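Local coordinates for nitroalkane oxidase (Podospora anserina, PDB 3MKH), which oxidises primary and secondary nitroalkanes to aldehydes or ketones with FAD and molecular oxygen, releasing nitrite and hydrogen peroxide, at residues A[66-71]-A[105-110]; A[115-120]-A[208-213]. All blocks are in the same frame, centred on the assembly; numbering follows the deposited sequence.

Interaction 1 of 2, residues A[66-71]-A[105-110]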
loop_
_atom_site.group_PDB
_atom_site.type_symbol
_atom_site.label_atom_id
_atom_site.label_comp_id
_atom_site.label_asym_id
_atom_site.label_seq_id
_atom_site.Cartn_x
_atom_site.Cartn_y
_atom_site.Cartn_z
ATOM N N PRO A 66 -14.726 -21.037 33.710
ATOM C CA PRO A 66 -15.296 -21.248 35.051
ATOM C C PRO A 66 -16.332 -22.361 35.076
ATOM O O PRO A 66 -16.473 -23.039 36.092
ATOM C CB PRO A 66 -15.971 -19.911 35.356
ATOM C CG PRO A 66 -15.096 -18.898 34.606
ATOM C CD PRO A 66 -14.754 -19.621 33.306
ATOM N N ALA A 67 -17.029 -22.563 33.960
ATOM C CA ALA A 67 -18.038 -23.606 33.905
ATOM C C ALA A 67 -17.439 -24.992 34.117
ATOM O O ALA A 67 -18.149 -25.916 34.517
ATOM C CB ALA A 67 -18.830 -23.533 32.588
ATOM N N HIS A 68 -16.136 -25.146 33.858
ATOM C CA HIS A 68 -15.477 -26.431 34.094
ATOM C C HIS A 68 -14.480 -26.429 35.246
ATOM O O HIS A 68 -13.588 -27.281 35.314
ATOM C CB HIS A 68 -14.836 -26.944 32.802
ATOM C CG HIS A 68 -15.831 -27.088 31.698
ATOM N ND1 HIS A 68 -15.929 -26.186 30.660
ATOM C CD2 HIS A 68 -16.839 -27.974 31.523
ATOM C CE1 HIS A 68 -16.933 -26.533 29.872
ATOM N NE2 HIS A 68 -17.496 -27.617 30.372
ATOM N N GLY A 69 -14.632 -25.471 36.151
ATOM C CA GLY A 69 -13.773 -25.407 37.318
ATOM C C GLY A 69 -12.513 -24.583 37.122
ATOM O O GLY A 69 -11.683 -24.495 38.030
ATOM N N GLY A 70 -12.352 -24.008 35.930
ATOM C CA GLY A 70 -11.202 -23.166 35.645
ATOM C C GLY A 70 -11.410 -21.731 36.083
ATOM O O GLY A 70 -12.454 -21.378 36.619
ATOM N N THR A 71 -10.420 -20.879 35.870
ATOM C CA THR A 71 -10.573 -19.503 36.306
ATOM C C THR A 71 -10.482 -18.557 35.119
ATOM O O THR A 71 -10.147 -17.387 35.268
ATOM C CB THR A 71 -9.535 -19.141 37.377
ATOM O OG1 THR A 71 -8.223 -19.369 36.861
ATOM C CG2 THR A 71 -9.738 -20.018 38.603
ATOM N N PRO A 105 -12.039 -26.189 22.427
ATOM C CA PRO A 105 -13.213 -26.981 22.033
ATOM C C PRO A 105 -13.901 -27.637 23.217
ATOM O O PRO A 105 -15.118 -27.785 23.212
ATOM C CB PRO A 105 -12.620 -28.049 21.102
ATOM C CG PRO A 105 -11.404 -27.367 20.528
ATOM C CD PRO A 105 -10.827 -26.614 21.702
ATOM N N ILE A 106 -13.125 -28.010 24.225
ATOM C CA ILE A 106 -13.665 -28.586 25.445
ATOM C C ILE A 106 -14.425 -27.542 26.288
ATOM O O ILE A 106 -15.495 -27.844 26.817
ATOM C CB ILE A 106 -12.576 -29.303 26.254
ATOM C CG1 ILE A 106 -12.000 -30.447 25.408
ATOM C CG2 ILE A 106 -13.155 -29.886 27.533
ATOM C CD1 ILE A 106 -10.778 -31.084 25.986
ATOM N N ASN A 107 -13.893 -26.324 26.389
ATOM C CA ASN A 107 -14.634 -25.219 27.000
ATOM C C ASN A 107 -15.957 -25.016 26.275
ATOM O O ASN A 107 -16.982 -24.719 26.901
ATOM C CB ASN A 107 -13.851 -23.905 26.919
ATOM C CG ASN A 107 -12.710 -23.836 27.907
ATOM O OD1 ASN A 107 -11.716 -23.147 27.674
ATOM N ND2 ASN A 107 -12.842 -24.544 29.012
ATOM N N LEU A 108 -15.937 -25.165 24.950
ATOM C CA LEU A 108 -17.129 -24.891 24.140
ATOM C C LEU A 108 -18.181 -26.012 24.160
ATOM O O LEU A 108 -19.372 -25.731 24.064
ATOM C CB LEU A 108 -16.760 -24.553 22.690
ATOM C CG LEU A 108 -15.919 -23.288 22.452
ATOM C CD1 LEU A 108 -15.473 -23.209 21.004
ATOM C CD2 LEU A 108 -16.682 -22.030 22.846
ATOM N N ALA A 109 -17.761 -27.266 24.304
ATOM C CA ALA A 109 -18.678 -28.372 23.996
ATOM C C ALA A 109 -18.657 -29.555 24.962
ATOM O O ALA A 109 -19.362 -30.535 24.752
ATOM C CB ALA A 109 -18.436 -28.869 22.565
ATOM N N ALA A 110 -17.842 -29.478 26.003
ATOM C CA ALA A 110 -17.694 -30.604 26.907
ATOM C C ALA A 110 -19.059 -31.083 27.398
ATOM O O ALA A 110 -19.963 -30.278 27.615
ATOM C CB ALA A 110 -16.825 -30.220 28.089
HETATM O O HOH W 1 -19.575 -27.341 28.363
#
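His-68 reaches from the loop 66-71 to the last turn of helix 90-109, where its imidazole meets the backbone of Ile-106 and Asn-107 and the methyl of Ala-110. The close packing lies along the CE1 and NE2 corners of the ring. His-68 CE1 comes 3.5 Å from Asn-107 O, which lies at the ring edge and in its plane, and 3.6 Å from Ile-106 O, which approaches obliquely. At the neighbouring corner His-68 NE2 sits 3.5 Å from Ala-110 CB. With CG anti to the carbonyl carbon (chi1 -58°), the ring is swung off the loop toward the helix. The Asn-107 amide crosses the ring at a slant, the two planes 17° apart.

The looser part is also at NE2, where a water enters. Lying in the plane of the imidazole, it is 2.9 Å from His-68 NE2 and donates to Ala-110 O at 3.1 Å, bridging loop and helix where direct polar contact is missing. The Ile-106 side chain leads away from His-68 to strands 184-191 and 255-257. Two carbonyls at the C-terminal end of a helix, both close to the electron-poor CE1, would probably favour a positive imidazole, although Ile-106 O already accepts the backbone N of Ala-110; the loop meets the helix end through packing and one shared water, probably helped by the electrostatics of the carbonyls.

Interaction 2 of 2, residues A[115-120]-A[208-213]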
loop_
_atom_site.group_PDB
_atom_site.type_symbol
_atom_site.label_atom_id
_atom_site.label_comp_id
_atom_site.label_asym_id
_atom_site.label_seq_id
_atom_site.Cartn_x
_atom_site.Cartn_y
_atom_site.Cartn_z
ATOM N N ALA A 115 -15.164 -34.401 32.033
ATOM C CA ALA A 115 -14.507 -33.740 33.154
ATOM C C ALA A 115 -13.200 -34.441 33.478
ATOM O O ALA A 115 -12.216 -33.789 33.846
ATOM C CB ALA A 115 -15.421 -33.706 34.378
ATOM N N GLU A 116 -13.182 -35.766 33.340
ATOM C CA GLU A 116 -11.969 -36.523 33.632
ATOM C C GLU A 116 -10.798 -36.125 32.726
ATOM O O GLU A 116 -9.635 -36.273 33.114
ATOM C CB GLU A 116 -12.207 -38.034 33.532
ATOM C CG GLU A 116 -12.740 -38.508 32.185
ATOM C CD GLU A 116 -12.690 -40.028 32.037
ATOM O OE1 GLU A 116 -11.611 -40.611 32.264
ATOM O OE2 GLU A 116 -13.724 -40.637 31.690
ATOM N N PHE A 117 -11.101 -35.640 31.523
ATOM C CA PHE A 117 -10.041 -35.311 30.566
ATOM C C PHE A 117 -9.359 -34.007 30.937
ATOM O O PHE A 117 -8.177 -33.815 30.652
ATOM C CB PHE A 117 -10.585 -35.197 29.142
ATOM C CG PHE A 117 -11.064 -36.493 28.569
ATOM C CD1 PHE A 117 -12.394 -36.870 28.698
ATOM C CD2 PHE A 117 -10.188 -37.335 27.894
ATOM C CE1 PHE A 117 -12.850 -38.071 28.168
ATOM C CE2 PHE A 117 -10.638 -38.535 27.354
ATOM C CZ PHE A 117 -11.981 -38.901 27.496
ATOM N N LEU A 118 -10.121 -33.119 31.572
ATOM C CA LEU A 118 -9.645 -31.807 31.960
ATOM C C LEU A 118 -8.842 -31.856 33.253
ATOM O O LEU A 118 -8.061 -30.951 33.539
ATOM C CB LEU A 118 -10.836 -30.872 32.152
ATOM C CG LEU A 118 -10.961 -29.608 31.316
ATOM C CD1 LEU A 118 -10.339 -29.785 29.940
ATOM C CD2 LEU A 118 -12.436 -29.177 31.226
ATOM N N ALA A 119 -9.035 -32.909 34.039
ATOM C CA ALA A 119 -8.434 -32.981 35.372
ATOM C C ALA A 119 -6.934 -32.646 35.437
ATOM O O ALA A 119 -6.503 -31.893 36.324
ATOM C CB ALA A 119 -8.708 -34.338 36.014
ATOM N N PRO A 120 -6.129 -33.218 34.523
ATOM C CA PRO A 120 -4.685 -32.944 34.583
ATOM C C PRO A 120 -4.342 -31.461 34.431
ATOM O O PRO A 120 -3.278 -31.036 34.888
ATOM C CB PRO A 120 -4.132 -33.744 33.400
ATOM C CG PRO A 120 -5.112 -34.862 33.223
ATOM C CD PRO A 120 -6.453 -34.233 33.509
ATOM N N ILE A 208 -15.193 -33.906 16.313
ATOM C CA ILE A 208 -13.983 -33.741 17.112
ATOM C C ILE A 208 -13.914 -34.892 18.113
ATOM O O ILE A 208 -14.876 -35.155 18.856
ATOM C CB ILE A 208 -13.948 -32.394 17.856
ATOM C CG1 ILE A 208 -14.075 -31.233 16.862
ATOM C CG2 ILE A 208 -12.657 -32.274 18.697
ATOM C CD1 ILE A 208 -14.069 -29.860 17.519
ATOM N N ILE A 209 -12.794 -35.605 18.114
ATOM C CA ILE A 209 -12.615 -36.734 19.031
ATOM C C ILE A 209 -11.363 -36.509 19.847
ATOM O O ILE A 209 -10.314 -36.179 19.292
ATOM C CB ILE A 209 -12.484 -38.075 18.263
ATOM C CG1 ILE A 209 -13.657 -38.234 17.291
ATOM C CG2 ILE A 209 -12.402 -39.252 19.221
ATOM C CD1 ILE A 209 -13.704 -39.582 16.607
ATOM N N LEU A 210 -11.477 -36.680 21.161
ATOM C CA LEU A 210 -10.335 -36.578 22.047
ATOM C C LEU A 210 -9.409 -37.773 21.880
ATOM O O LEU A 210 -9.861 -38.898 21.665
ATOM C CB LEU A 210 -10.781 -36.450 23.513
ATOM C CG LEU A 210 -11.716 -35.276 23.823
ATOM C CD1 LEU A 210 -12.044 -35.194 25.329
ATOM C CD2 LEU A 210 -11.122 -33.960 23.284
ATOM N N VAL A 211 -8.110 -37.507 21.967
ATOM C CA VAL A 211 -7.090 -38.548 22.020
ATOM C C VAL A 211 -6.069 -38.175 23.094
ATOM O O VAL A 211 -5.395 -37.142 22.998
ATOM C CB VAL A 211 -6.356 -38.718 20.665
ATOM C CG1 VAL A 211 -5.219 -39.745 20.794
ATOM C CG2 VAL A 211 -7.334 -39.134 19.576
ATOM N N THR A 212 -5.951 -39.019 24.115
ATOM C CA THR A 212 -5.037 -38.752 25.219
ATOM C C THR A 212 -3.770 -39.571 25.039
ATOM O O THR A 212 -3.755 -40.545 24.283
ATOM C CB THR A 212 -5.659 -39.104 26.594
ATOM O OG1 THR A 212 -5.838 -40.528 26.701
ATOM C CG2 THR A 212 -6.998 -38.411 26.770
ATOM N N ARG A 213 -2.709 -39.178 25.729
ATOM C CA ARG A 213 -1.493 -39.984 25.719
ATOM C C ARG A 213 -1.785 -41.407 26.234
ATOM O O ARG A 213 -1.252 -42.378 25.712
ATOM C CB ARG A 213 -0.383 -39.315 26.531
ATOM C CG ARG A 213 0.878 -40.164 26.676
ATOM C CD ARG A 213 1.435 -40.671 25.331
ATOM N NE ARG A 213 2.745 -41.282 25.574
ATOM C CZ ARG A 213 3.890 -40.603 25.599
ATOM N NH1 ARG A 213 3.895 -39.302 25.332
ATOM N NH2 ARG A 213 5.030 -41.225 25.874
#
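Thr-212 OG1 caps a backbone N at the start of helix 213-219, while Thr-212 N is hydrogen-bonded to Asp-215 OD2, an exchange that resembles a capping box. With OG1 lodged between the backbone N and the carbonyl carbon (chi1 68°), the polar branch serves the helix and the methyl is left for Phe-117. Thr-212 CG2 meets the phenyl ring at its edge, in plane, 3.5 Å from Phe-117 CD2, the two side chains crossing at about a right angle.

Leu-210, two residues back along the strand, takes a face of the same ring. Its CD1 lies 3.7 Å from the Phe-117 ring centroid and 15° off the normal, a CH-pi contact displaced toward CG, whose distance to CD1 is 3.6 Å. One aromatic ring is therefore held at face and edge by alternate residues on the same side of strand 206-212. Asn-254 also touches Phe-117, and the nearby Glu-116 pairs with Lys-253 in a salt bridge. This is the seam between the N-terminal helical region and the middle beta domain of the acyl-CoA dehydrogenase fold.

From the N terminus, the chain passes helix 48-56 and enters the loop 66-71, runs through helices 75-88 and 90-109, and returns at 105-110, so interaction 1 closes an almost wholly helical loop. Interaction 2 opens only afterwards, at 115-120, and closes 88 residues later on strand 206-212, after an excursion into the beta sheet; the two are in series, neither nested nor crossed. They nevertheless touch: Leu-118 lies against His-68 and Ile-106, and Ile-106 against Leu-210. Interaction 1 thus ties helical-domain parts together, interaction 2 joins that domain to the sheet, and Ile-106 and Leu-118 make contacts that join them.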